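Local coordinates for AlgW protein (Pseudomonas aeruginosa, PDB 7CO3), which probably acts as a trypsin-like serine endopeptidase of the HtrA type, joining a chymotrypsin-like protease domain to a PDZ domain, at residues Leu265-Ser270 and Gly275-Gly280; Val59-Pro64 and Ala166-Arg171; Asn210-Phe215 and Gly372-Pro377. The protein carries 1 engineered substitution. All coordinates share one frame; numbering follows the deposited sequence.

Interaction 1 (Leu265-Ser270 and Gly275-Gly280)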
ATOM      1  N   LEU B 265      20.408  19.058   3.020  1.00 34.84           N
ATOM      2  CA  LEU B 265      21.640  19.393   3.735  1.00 39.93           C
ATOM      3  C   LEU B 265      22.058  20.845   3.490  1.00 40.78           C
ATOM      4  O   LEU B 265      22.509  21.527   4.422  1.00 41.46           O
ATOM      5  CB  LEU B 265      22.764  18.436   3.345  1.00 42.87           C
ATOM      6  CG  LEU B 265      22.603  16.968   3.712  1.00 41.02           C
ATOM      7  CD1 LEU B 265      23.862  16.159   3.444  1.00 41.82           C
ATOM      8  CD2 LEU B 265      22.213  16.894   5.160  1.00 47.14           C
ATOM      9  N   GLU B 266      21.916  21.326   2.251  1.00 38.46           N
ATOM     10  CA  GLU B 266      22.157  22.737   1.933  1.00 45.58           C
ATOM     11  C   GLU B 266      21.355  23.639   2.855  1.00 43.71           C
ATOM     12  O   GLU B 266      21.921  24.408   3.653  1.00 44.29           O
ATOM     13  CB  GLU B 266      21.739  23.044   0.492  1.00 49.69           C
ATOM     14  CG  GLU B 266      22.721  22.777  -0.622  1.00 83.84           C
ATOM     15  CD  GLU B 266      22.002  22.716  -1.960  1.00115.50           C
ATOM     16  OE1 GLU B 266      21.342  23.713  -2.325  1.00127.79           O
ATOM     17  OE2 GLU B 266      22.056  21.660  -2.624  1.00126.35           O
ATOM     18  N   VAL B 267      20.019  23.537   2.752  1.00 42.76           N
ATOM     19  CA  VAL B 267      19.082  24.263   3.602  1.00 33.10           C
ATOM     20  C   VAL B 267      19.488  24.189   5.066  1.00 28.61           C
ATOM     21  O   VAL B 267      19.579  25.224   5.739  1.00 32.59           O
ATOM     22  CB  VAL B 267      17.665  23.711   3.379  1.00 27.01           C
ATOM     23  CG1 VAL B 267      16.706  24.198   4.480  1.00 30.47           C
ATOM     24  CG2 VAL B 267      17.170  24.070   1.987  1.00 30.34           C
ATOM     25  N   MET B 268      19.750  22.982   5.578  1.00 27.06           N
ATOM     26  CA  MET B 268      20.097  22.824   6.991  1.00 28.95           C
ATOM     27  C   MET B 268      21.350  23.623   7.353  1.00 39.33           C
ATOM     28  O   MET B 268      21.394  24.294   8.388  1.00 33.49           O
ATOM     29  CB  MET B 268      20.355  21.368   7.334  1.00 31.94           C
ATOM     30  CG  MET B 268      20.608  21.132   8.796  1.00 33.95           C
ATOM     31  SD  MET B 268      21.194  19.486   9.116  1.00 39.03           S
ATOM     32  CE  MET B 268      22.372  19.269   7.792  1.00 45.93           C
ATOM     33  N   GLN B 269      22.392  23.511   6.529  1.00 41.88           N
ATOM     34  CA  GLN B 269      23.651  24.200   6.803  1.00 50.39           C
ATOM     35  C   GLN B 269      23.454  25.712   6.860  1.00 39.96           C
ATOM     36  O   GLN B 269      23.937  26.371   7.789  1.00 43.04           O
ATOM     37  CB  GLN B 269      24.702  23.780   5.770  1.00 56.31           C
ATOM     38  CG  GLN B 269      25.227  22.358   6.069  1.00 72.38           C
ATOM     39  CD  GLN B 269      25.766  21.560   4.875  1.00 74.72           C
ATOM     40  OE1 GLN B 269      26.006  20.354   4.997  1.00 65.78           O
ATOM     41  NE2 GLN B 269      25.977  22.221   3.733  1.00 74.78           N
ATOM     42  N   SER B 270      22.698  26.270   5.912  1.00 41.55           N
ATOM     43  CA  SER B 270      22.500  27.716   5.891  1.00 41.86           C
ATOM     44  C   SER B 270      21.625  28.197   7.040  1.00 43.83           C
ATOM     45  O   SER B 270      21.817  29.315   7.541  1.00 46.74           O
ATOM     46  CB  SER B 270      21.915  28.175   4.583  1.00 37.48           C
ATOM     47  OG  SER B 270      22.270  29.531   4.402  1.00 58.05           O
ATOM     48  N   GLY B 275      20.346  31.538  10.143  1.00 59.70           N
ATOM     49  CA  GLY B 275      18.975  31.531  10.634  1.00 55.14           C
ATOM     50  C   GLY B 275      17.909  31.331   9.577  1.00 55.57           C
ATOM     51  O   GLY B 275      16.736  31.144   9.923  1.00 48.59           O
ATOM     52  N   GLN B 276      18.275  31.389   8.310  1.00 51.55           N
ATOM     53  CA  GLN B 276      17.383  31.165   7.188  1.00 55.30           C
ATOM     54  C   GLN B 276      18.291  30.842   6.018  1.00 51.36           C
ATOM     55  O   GLN B 276      19.503  30.680   6.180  1.00 45.31           O
ATOM     56  CB  GLN B 276      16.495  32.381   6.916  1.00 81.50           C
ATOM     57  CG  GLN B 276      17.232  33.527   6.225  1.00 89.16           C
ATOM     58  CD  GLN B 276      16.480  34.852   6.248  1.00 86.71           C
ATOM     59  OE1 GLN B 276      16.150  35.419   5.202  1.00 81.76           O
ATOM     60  NE2 GLN B 276      16.207  35.351   7.451  1.00 91.07           N
ATOM     61  N   VAL B 277      17.708  30.747   4.836  1.00 47.68           N
ATOM     62  CA  VAL B 277      18.485  30.581   3.623  1.00 52.15           C
ATOM     63  C   VAL B 277      18.382  31.877   2.848  1.00 53.14           C
ATOM     64  O   VAL B 277      17.281  32.411   2.647  1.00 50.75           O
ATOM     65  CB  VAL B 277      18.024  29.374   2.790  1.00 47.82           C
ATOM     66  CG1 VAL B 277      19.003  29.123   1.648  1.00 63.42           C
ATOM     67  CG2 VAL B 277      17.921  28.160   3.705  1.00 54.69           C
ATOM     68  N   ILE B 278      19.544  32.394   2.470  1.00 55.58           N
ATOM     69  CA  ILE B 278      19.699  33.640   1.730  1.00 55.08           C
ATOM     70  C   ILE B 278      19.608  33.288   0.258  1.00 47.97           C
ATOM     71  O   ILE B 278      20.453  32.556  -0.264  1.00 49.95           O
ATOM     72  CB  ILE B 278      21.048  34.305   2.074  1.00 56.28           C
ATOM     73  CG1 ILE B 278      21.252  34.349   3.595  1.00 54.25           C
ATOM     74  CG2 ILE B 278      21.285  35.625   1.310  1.00 53.06           C
ATOM     75  CD1 ILE B 278      20.189  35.139   4.340  1.00 63.43           C
ATOM     76  N   ARG B 279      18.561  33.743  -0.406  1.00 48.16           N
ATOM     77  CA  ARG B 279      18.460  33.459  -1.825  1.00 57.11           C
ATOM     78  C   ARG B 279      18.739  34.723  -2.616  1.00 65.76           C
ATOM     79  O   ARG B 279      18.544  35.841  -2.130  1.00 69.81           O
ATOM     80  CB  ARG B 279      17.084  32.898  -2.194  1.00 68.29           C
ATOM     81  CG  ARG B 279      16.871  31.517  -1.578  1.00 57.13           C
ATOM     82  CD  ARG B 279      15.494  30.941  -1.810  1.00 51.20           C
ATOM     83  NE  ARG B 279      15.266  29.885  -0.826  1.00 54.03           N
ATOM     84  CZ  ARG B 279      15.597  28.625  -1.031  1.00 49.87           C
ATOM     85  NH1 ARG B 279      15.402  27.719  -0.087  1.00 48.79           N
ATOM     86  NH2 ARG B 279      16.128  28.278  -2.199  1.00 64.23           N
ATOM     87  N   GLY B 280      19.243  34.532  -3.828  1.00 63.26           N
ATOM     88  CA  GLY B 280      19.279  35.634  -4.764  1.00 68.07           C
ATOM     89  C   GLY B 280      17.872  35.903  -5.239  1.00 73.93           C
ATOM     90  O   GLY B 280      17.147  34.980  -5.627  1.00 75.43           O
TER

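Interaction 2 (Val59-Pro64 and Ala166-Arg171)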
ATOM      1  N   VAL B  59      17.335  -1.034   9.778  1.00 27.56           N
ATOM      2  CA  VAL B  59      16.475  -0.386  10.777  1.00 27.45           C
ATOM      3  C   VAL B  59      17.257  -0.132  12.064  1.00 27.34           C
ATOM      4  O   VAL B  59      17.203   0.956  12.641  1.00 25.63           O
ATOM      5  CB  VAL B  59      15.216  -1.232  11.071  1.00 26.40           C
ATOM      6  CG1 VAL B  59      14.543  -0.772  12.424  1.00 21.56           C
ATOM      7  CG2 VAL B  59      14.215  -1.253   9.887  1.00 22.71           C
ATOM      8  N   SER B  60      17.978  -1.148  12.538  1.00 28.77           N
ATOM      9  CA  SER B  60      18.792  -0.988  13.738  1.00 31.27           C
ATOM     10  C   SER B  60      19.716   0.218  13.614  1.00 31.95           C
ATOM     11  O   SER B  60      19.936   0.952  14.585  1.00 28.75           O
ATOM     12  CB  SER B  60      19.575  -2.265  14.000  1.00 34.78           C
ATOM     13  OG  SER B  60      18.751  -3.202  14.674  1.00 41.47           O
ATOM     14  N   ARG B  61      20.226   0.457  12.418  1.00 28.61           N
ATOM     15  CA  ARG B  61      21.167   1.537  12.200  1.00 33.36           C
ATOM     16  C   ARG B  61      20.486   2.899  12.286  1.00 33.54           C
ATOM     17  O   ARG B  61      20.985   3.810  12.954  1.00 29.10           O
ATOM     18  CB  ARG B  61      21.813   1.340  10.830  1.00 39.30           C
ATOM     19  CG  ARG B  61      23.186   1.938  10.704  1.00 45.33           C
ATOM     20  CD  ARG B  61      23.902   1.416   9.475  1.00 53.12           C
ATOM     21  NE  ARG B  61      24.981   2.321   9.082  1.00 67.87           N
ATOM     22  CZ  ARG B  61      25.301   2.604   7.825  1.00 80.54           C
ATOM     23  NH1 ARG B  61      26.295   3.445   7.569  1.00 88.83           N
ATOM     24  NH2 ARG B  61      24.630   2.050   6.820  1.00 79.00           N
ATOM     25  N   ALA B  62      19.339   3.055  11.618  1.00 30.59           N
ATOM     26  CA  ALA B  62      18.742   4.366  11.390  1.00 26.12           C
ATOM     27  C   ALA B  62      17.667   4.741  12.400  1.00 26.69           C
ATOM     28  O   ALA B  62      17.536   5.918  12.735  1.00 26.08           O
ATOM     29  CB  ALA B  62      18.160   4.435   9.974  1.00 29.15           C
ATOM     30  N   ALA B  63      16.880   3.777  12.864  1.00 24.81           N
ATOM     31  CA  ALA B  63      15.760   4.106  13.741  1.00 31.22           C
ATOM     32  C   ALA B  63      16.157   4.905  14.990  1.00 30.52           C
ATOM     33  O   ALA B  63      15.393   5.810  15.371  1.00 23.47           O
ATOM     34  CB  ALA B  63      15.025   2.822  14.120  1.00 28.47           C
ATOM     35  N   PRO B  64      17.309   4.664  15.645  1.00 27.87           N
ATOM     36  CA  PRO B  64      17.640   5.486  16.837  1.00 28.80           C
ATOM     37  C   PRO B  64      17.752   6.966  16.547  1.00 27.10           C
ATOM     38  O   PRO B  64      17.522   7.782  17.440  1.00 28.91           O
ATOM     39  CB  PRO B  64      18.976   4.907  17.312  1.00 26.62           C
ATOM     40  CG  PRO B  64      18.922   3.470  16.860  1.00 31.94           C
ATOM     41  CD  PRO B  64      18.261   3.545  15.493  1.00 28.28           C
ATOM     42  N   ALA B 166      23.361   9.851  15.629  1.00 41.81           N
ATOM     43  CA  ALA B 166      23.178  10.648  14.431  1.00 41.21           C
ATOM     44  C   ALA B 166      22.992   9.751  13.203  1.00 40.48           C
ATOM     45  O   ALA B 166      23.592   8.682  13.081  1.00 39.37           O
ATOM     46  CB  ALA B 166      24.338  11.618  14.221  1.00 50.66           C
ATOM     47  N   MET B 167      22.149  10.212  12.291  1.00 40.57           N
ATOM     48  CA  MET B 167      21.926   9.522  11.034  1.00 41.53           C
ATOM     49  C   MET B 167      23.187   9.558  10.174  1.00 39.38           C
ATOM     50  O   MET B 167      23.876  10.577  10.099  1.00 32.24           O
ATOM     51  CB  MET B 167      20.780  10.211  10.299  1.00 34.05           C
ATOM     52  CG  MET B 167      20.402   9.511   9.047  1.00 34.68           C
ATOM     53  SD  MET B 167      19.577   7.966   9.426  1.00 33.25           S
ATOM     54  CE  MET B 167      18.108   8.613  10.191  1.00 29.01           C
ATOM     55  N   THR B 168      23.478   8.440   9.517  1.00 41.93           N
ATOM     56  CA  THR B 168      24.463   8.420   8.442  1.00 40.08           C
ATOM     57  C   THR B 168      23.815   8.958   7.181  1.00 38.53           C
ATOM     58  O   THR B 168      22.609   8.798   6.975  1.00 40.38           O
ATOM     59  CB  THR B 168      24.968   7.000   8.179  1.00 47.71           C
ATOM     60  OG1 THR B 168      25.459   6.431   9.389  1.00 55.16           O
ATOM     61  CG2 THR B 168      26.098   7.010   7.167  1.00 66.48           C
ATOM     62  N   LEU B 169      24.608   9.579   6.324  1.00 34.71           N
ATOM     63  CA  LEU B 169      24.077  10.159   5.102  1.00 33.78           C
ATOM     64  C   LEU B 169      24.265   9.225   3.918  1.00 33.91           C
ATOM     65  O   LEU B 169      25.327   8.631   3.740  1.00 35.92           O
ATOM     66  CB  LEU B 169      24.765  11.483   4.801  1.00 35.67           C
ATOM     67  CG  LEU B 169      24.646  12.561   5.867  1.00 39.88           C
ATOM     68  CD1 LEU B 169      25.504  13.715   5.383  1.00 39.44           C
ATOM     69  CD2 LEU B 169      23.177  13.015   6.099  1.00 40.65           C
ATOM     70  N   GLY B 170      23.220   9.094   3.107  1.00 34.54           N
ATOM     71  CA  GLY B 170      23.326   8.448   1.816  1.00 36.13           C
ATOM     72  C   GLY B 170      23.648   9.466   0.737  1.00 38.67           C
ATOM     73  O   GLY B 170      23.963  10.628   1.001  1.00 39.60           O
ATOM     74  N   ARG B 171      23.557   9.021  -0.499  1.00 46.47           N
ATOM     75  CA  ARG B 171      23.807   9.882  -1.650  1.00 53.09           C
ATOM     76  C   ARG B 171      22.526   9.947  -2.470  1.00 48.77           C
ATOM     77  O   ARG B 171      22.181   8.990  -3.163  1.00 46.64           O
ATOM     78  CB  ARG B 171      24.987   9.354  -2.458  1.00 63.36           C
ATOM     79  CG  ARG B 171      26.309   9.435  -1.688  1.00 55.51           C
ATOM     80  CD  ARG B 171      27.448   8.780  -2.470  1.00 73.46           C
ATOM     81  NE  ARG B 171      27.723   7.403  -2.064  1.00 77.47           N
ATOM     82  CZ  ARG B 171      27.166   6.326  -2.617  1.00 75.57           C
ATOM     83  NH1 ARG B 171      27.488   5.110  -2.185  1.00 73.32           N
ATOM     84  NH2 ARG B 171      26.286   6.459  -3.603  1.00 73.11           N
TER

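Interaction 3 (Asn210-Phe215 and Gly372-Pro377)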
ATOM      1  N   ASN B 210       5.859  23.006  -3.252  1.00 47.47           N
ATOM      2  CA  ASN B 210       6.826  23.967  -2.737  1.00 45.05           C
ATOM      3  C   ASN B 210       7.438  24.732  -3.902  1.00 44.56           C
ATOM      4  O   ASN B 210       7.375  24.297  -5.057  1.00 43.49           O
ATOM      5  CB  ASN B 210       7.929  23.282  -1.923  1.00 45.90           C
ATOM      6  CG  ASN B 210       7.394  22.567  -0.709  1.00 51.51           C
ATOM      7  OD1 ASN B 210       6.517  23.075  -0.012  1.00 51.20           O
ATOM      8  ND2 ASN B 210       7.920  21.384  -0.445  1.00 61.40           N
ATOM      9  N   THR B 211       8.029  25.888  -3.593  1.00 41.12           N
ATOM     10  CA  THR B 211       8.671  26.677  -4.644  1.00 43.28           C
ATOM     11  C   THR B 211       9.865  25.934  -5.242  1.00 33.08           C
ATOM     12  O   THR B 211      10.014  25.864  -6.464  1.00 37.11           O
ATOM     13  CB  THR B 211       9.094  28.047  -4.106  1.00 45.34           C
ATOM     14  OG1 THR B 211       7.922  28.811  -3.803  1.00 48.27           O
ATOM     15  CG2 THR B 211       9.892  28.802  -5.159  1.00 43.73           C
ATOM     16  N   TYR B 212      10.708  25.349  -4.396  1.00 39.36           N
ATOM     17  CA  TYR B 212      11.880  24.597  -4.839  1.00 41.17           C
ATOM     18  C   TYR B 212      11.653  23.102  -4.597  1.00 42.60           C
ATOM     19  O   TYR B 212      11.815  22.622  -3.474  1.00 47.59           O
ATOM     20  CB  TYR B 212      13.125  25.096  -4.125  1.00 45.67           C
ATOM     21  CG  TYR B 212      13.313  26.614  -4.256  1.00 50.16           C
ATOM     22  CD1 TYR B 212      13.813  27.167  -5.432  1.00 44.83           C
ATOM     23  CD2 TYR B 212      13.010  27.476  -3.204  1.00 38.29           C
ATOM     24  CE1 TYR B 212      13.999  28.548  -5.566  1.00 50.67           C
ATOM     25  CE2 TYR B 212      13.196  28.863  -3.322  1.00 48.74           C
ATOM     26  CZ  TYR B 212      13.693  29.384  -4.508  1.00 49.40           C
ATOM     27  OH  TYR B 212      13.874  30.740  -4.651  1.00 52.26           O
ATOM     28  N   GLU B 213      11.303  22.371  -5.658  1.00 51.55           N
ATOM     29  CA  GLU B 213      10.925  20.965  -5.585  1.00 44.44           C
ATOM     30  C   GLU B 213      11.933  20.111  -6.333  1.00 39.04           C
ATOM     31  O   GLU B 213      12.342  20.454  -7.446  1.00 38.25           O
ATOM     32  CB  GLU B 213       9.554  20.731  -6.211  1.00 38.45           C
ATOM     33  CG  GLU B 213       8.460  21.487  -5.557  1.00 45.84           C
ATOM     34  CD  GLU B 213       7.099  21.099  -6.102  1.00 41.98           C
ATOM     35  OE1 GLU B 213       7.016  20.723  -7.286  1.00 43.81           O
ATOM     36  OE2 GLU B 213       6.113  21.158  -5.337  1.00 45.56           O
ATOM     37  N   ASP B 214      12.270  18.973  -5.739  1.00 34.57           N
ATOM     38  CA  ASP B 214      13.118  17.972  -6.379  1.00 31.97           C
ATOM     39  C   ASP B 214      12.816  16.588  -5.780  1.00 30.26           C
ATOM     40  O   ASP B 214      13.717  15.819  -5.462  1.00 24.33           O
ATOM     41  CB  ASP B 214      14.593  18.356  -6.224  1.00 34.21           C
ATOM     42  CG  ASP B 214      15.493  17.625  -7.201  1.00 44.59           C
ATOM     43  OD1 ASP B 214      14.974  17.156  -8.237  1.00 44.62           O
ATOM     44  OD2 ASP B 214      16.715  17.543  -6.943  1.00 54.25           O
ATOM     45  N   PHE B 215      11.536  16.256  -5.629  1.00 29.93           N
ATOM     46  CA  PHE B 215      11.142  15.132  -4.777  1.00 26.26           C
ATOM     47  C   PHE B 215      11.611  13.786  -5.315  1.00 20.69           C
ATOM     48  O   PHE B 215      11.605  13.522  -6.516  1.00 22.90           O
ATOM     49  CB  PHE B 215       9.619  15.089  -4.595  1.00 21.31           C
ATOM     50  CG  PHE B 215       9.065  16.189  -3.743  1.00 25.68           C
ATOM     51  CD1 PHE B 215       9.266  16.198  -2.361  1.00 22.56           C
ATOM     52  CD2 PHE B 215       8.331  17.214  -4.300  1.00 30.27           C
ATOM     53  CE1 PHE B 215       8.754  17.227  -1.569  1.00 29.27           C
ATOM     54  CE2 PHE B 215       7.820  18.251  -3.500  1.00 31.92           C
ATOM     55  CZ  PHE B 215       8.036  18.251  -2.146  1.00 32.20           C
ATOM     56  N   GLY B 372      18.524  41.605  -5.023  1.00 87.35           N
ATOM     57  CA  GLY B 372      17.912  41.744  -3.720  1.00 90.99           C
ATOM     58  C   GLY B 372      17.893  40.429  -2.930  1.00 91.54           C
ATOM     59  O   GLY B 372      18.306  39.378  -3.417  1.00 89.01           O
ATOM     60  N   LEU B 373      17.423  40.528  -1.679  1.00 91.01           N
ATOM     61  CA  LEU B 373      17.093  39.382  -0.830  1.00 88.61           C
ATOM     62  C   LEU B 373      15.644  38.961  -1.049  1.00 98.88           C
ATOM     63  O   LEU B 373      14.738  39.808  -1.066  1.00107.84           O
ATOM     64  CB  LEU B 373      17.261  39.741   0.654  1.00 87.96           C
ATOM     65  CG  LEU B 373      16.641  38.834   1.747  1.00 83.38           C
ATOM     66  CD1 LEU B 373      17.566  38.653   2.950  1.00 80.63           C
ATOM     67  CD2 LEU B 373      15.274  39.290   2.274  1.00 86.64           C
ATOM     68  N   ARG B 374      15.404  37.584  -1.159  1.00 90.53           N
ATOM     69  CA  ARG B 374      14.003  37.223  -1.342  1.00 90.74           C
ATOM     70  C   ARG B 374      13.280  37.262  -0.001  1.00 89.97           C
ATOM     71  O   ARG B 374      13.797  36.730   0.986  1.00 85.97           O
ATOM     72  CB  ARG B 374      13.865  35.850  -1.967  1.00 81.31           C
ATOM     73  CG  ARG B 374      12.444  35.379  -2.025  1.00 82.79           C
ATOM     74  CD  ARG B 374      12.254  33.993  -2.751  1.00 70.45           C
ATOM     75  NE  ARG B 374      12.566  33.700  -4.140  1.00 67.01           N
ATOM     76  CZ  ARG B 374      11.722  33.066  -4.917  1.00 70.32           C
ATOM     77  NH1 ARG B 374      10.595  32.608  -4.418  1.00 62.55           N
ATOM     78  NH2 ARG B 374      12.011  32.846  -6.212  1.00 65.42           N
ATOM     79  N   PRO B 375      12.129  37.933   0.086  1.00 95.51           N
ATOM     80  CA  PRO B 375      11.455  38.096   1.377  1.00102.68           C
ATOM     81  C   PRO B 375      10.979  36.750   1.892  1.00109.86           C
ATOM     82  O   PRO B 375      11.284  35.709   1.295  1.00104.31           O
ATOM     83  CB  PRO B 375      10.265  39.001   1.027  1.00100.17           C
ATOM     84  CG  PRO B 375       9.946  38.591  -0.363  1.00 96.34           C
ATOM     85  CD  PRO B 375      11.283  38.422  -1.025  1.00 92.61           C
ATOM     86  N   PRO B 376      10.269  36.709   3.020  1.00126.04           N
ATOM     87  CA  PRO B 376       9.413  35.557   3.271  1.00134.44           C
ATOM     88  C   PRO B 376       8.316  35.513   2.241  1.00139.15           C
ATOM     89  O   PRO B 376       7.817  36.564   1.786  1.00148.16           O
ATOM     90  CB  PRO B 376       8.862  35.842   4.684  1.00136.51           C
ATOM     91  CG  PRO B 376       9.757  36.902   5.263  1.00136.58           C
ATOM     92  CD  PRO B 376      10.206  37.705   4.102  1.00133.24           C
ATOM     93  N   PRO B 377       7.898  34.311   1.786  1.00112.43           N
ATOM     94  CA  PRO B 377       6.981  34.212   0.648  1.00 98.97           C
ATOM     95  C   PRO B 377       5.667  34.961   0.863  1.00 97.72           C
ATOM     96  O   PRO B 377       5.239  35.063   2.014  1.00100.37           O
ATOM     97  CB  PRO B 377       6.732  32.699   0.534  1.00 87.35           C
ATOM     98  CG  PRO B 377       6.991  32.176   1.914  1.00 86.60           C
ATOM     99  CD  PRO B 377       8.140  32.997   2.414  1.00 94.87           C
TER

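Interaction 1 (Leu265-Ser270 and Gly275-Gly280)
Ser270 and Val277 carry the contact between the middle of helix 261-274 and the chain that leaves its C-terminal end. The Ser270 hydroxyl stands near the Gln276 carbonyl, with 3.5 Å between OG and O; this is at best a weak hydrogen bond, and OG is also hydrogen-bonded with His274 ND1, so the weak bond to Gln276 O is not settled. Ser270 OG is turned anti to its own backbone nitrogen (chi1 -156°), a rotation that carries it toward the chain that leaves the helix. Beside it, Ser270 O lies 3.0 Å from Gln276 O; both atoms are acceptors, so they do not bind each other.

Val277 does the apolar work with one methyl. Its CG2 comes 3.9 Å from Val267 O, and meets Val267 CG1 at 4.2 Å and Ser270 CB at 4.1 Å. Only modest packing results, about 210 Å² of buried surface over both sides.

The turn is made by Gly275, the first residue beyond the helix to leave helical conformation. It does so with phi 74°, the left-handed backbone common just past a helix C-terminus, and the chain then runs extended toward strand 280-281 of the PDZ sheet. The segment therefore belongs to the connection from the closing helix of the protease domain to the PDZ domain.

Farther out, the second Val277 methyl, CG1, lies 4.2 Å above the guanidinium plane of Arg279, displaced toward its rim, while NH1 of that arginine forms a salt bridge with Asp149. On the helix, Val267 also rests on Leu154, Met268 packs against Met112 and Val156, and at the far end of the connection Gly280 is joined by a backbone hydrogen bond to Ala346.

Interaction 2 (Val59-Pro64 and Ala166-Arg171)
Ala62 and Met167 bring their CA atoms to 6.1 Å where helix 56-62 passes an extended piece of loop, and no hydrogen bond links the two backbones. The apolar half of the contact is a methionine folded over a methyl. Met167 leaves its backbone with CG anti to the nitrogen and then bends at both following torsions (chi2 71°, chi3 66°), which doubles the thioether back on the helix: SD sits 3.8 Å from Ala62 CB, and CE reaches 3.7 Å from Ala62 O. Both residues of this pair are buried.

The outer half pairs Arg61 with Thr168. Arg61 runs extended from CG to NE, crossing the threonine at a slant, and its NH1 lies 3.6 Å from both CG2 and OG1 of Thr168, without a hydrogen bond. The polar partner of the guanidinium is instead Ala235, whose carbonyl accepts a hydrogen bond from NH2.

Backbone bonds of Met167 to Ile111 and of Thr168 to Leu238 tie the loop to strands 104-113 and 238-245. Ser60 of the same helix bonds to Arg176 of the second subunit. Segment 166-171 is the crossing between the two barrels of the chymotrypsin fold, and in this protein the N-terminal helix packs on it.

Interaction 3 (Asn210-Phe215 and Gly372-Pro377)
The guanidinium of Arg374 carries the Tyr212 hydroxyl on one face: OH stands 3.0 Å above its plane, offset toward the rim, and 3.2 Å from Arg374 CZ. The Tyr212 ring is tilted 55° from that plane, so the two groups meet obliquely and do not stack. On one face of the ring, Thr211 CG2 sits 3.7 Å above the centre, and the same methyl comes within 3.9 Å of Arg374 NH1.

The phenol oxygen is also close to NE and NH2 of Arg374, yet the angles are too poor for hydrogen bonds, since the N-H groups point along the guanidinium plane and the oxygen lies above it. The arginine's polar partners lie outside the two segments: NH1 forms a salt bridge with Glu151, and NH2 a weak hydrogen bond to the backbone of the bound peptide. Glu151 OE1 takes both Arg374 NH1 and Thr211 OG1, and the Glu151 backbone bonds to that of Tyr212, so one residue ties both segments. Arg374 reaches it by extending through chi2 and bending at chi3 (-62°). Its side chain also touches Met342 and Trp281.

Within the loop, Glu213 OE2 accepts the backbone N-H of Asn210 at 2.8 Å and 163°, and also that of Leu209, bracing the turn. The loop probably corresponds to the regulatory loop L3 of HtrA proteases; its contact here with the chain just after the last long PDZ strand, beside a bound peptide, is consistent with the protease-PDZ interface through which this family is regulated.

How the interactions relate
Interactions 1 and 3 share the boundary between the protease and PDZ domains: their centres are 11 Å apart, and Arg279 NH2 of interaction 1 lies 3.2 Å from Tyr212 CE2 of interaction 3. The tyrosine is thus touched by two arginines, Arg279 at CE2, from the connection leaving the protease domain, and Arg374 at the hydroxyl, from the chain just after strand 366-373; the second also contacts the bound peptide. Interaction 2 belongs to the protease domain alone, about 28 Å from interaction 3 between centres. It still reaches interaction 1, since Leu169 CD1 meets Leu265 CD1 at 3.5 Å, linking the inter-barrel segment with the helix that leads to the PDZ domain.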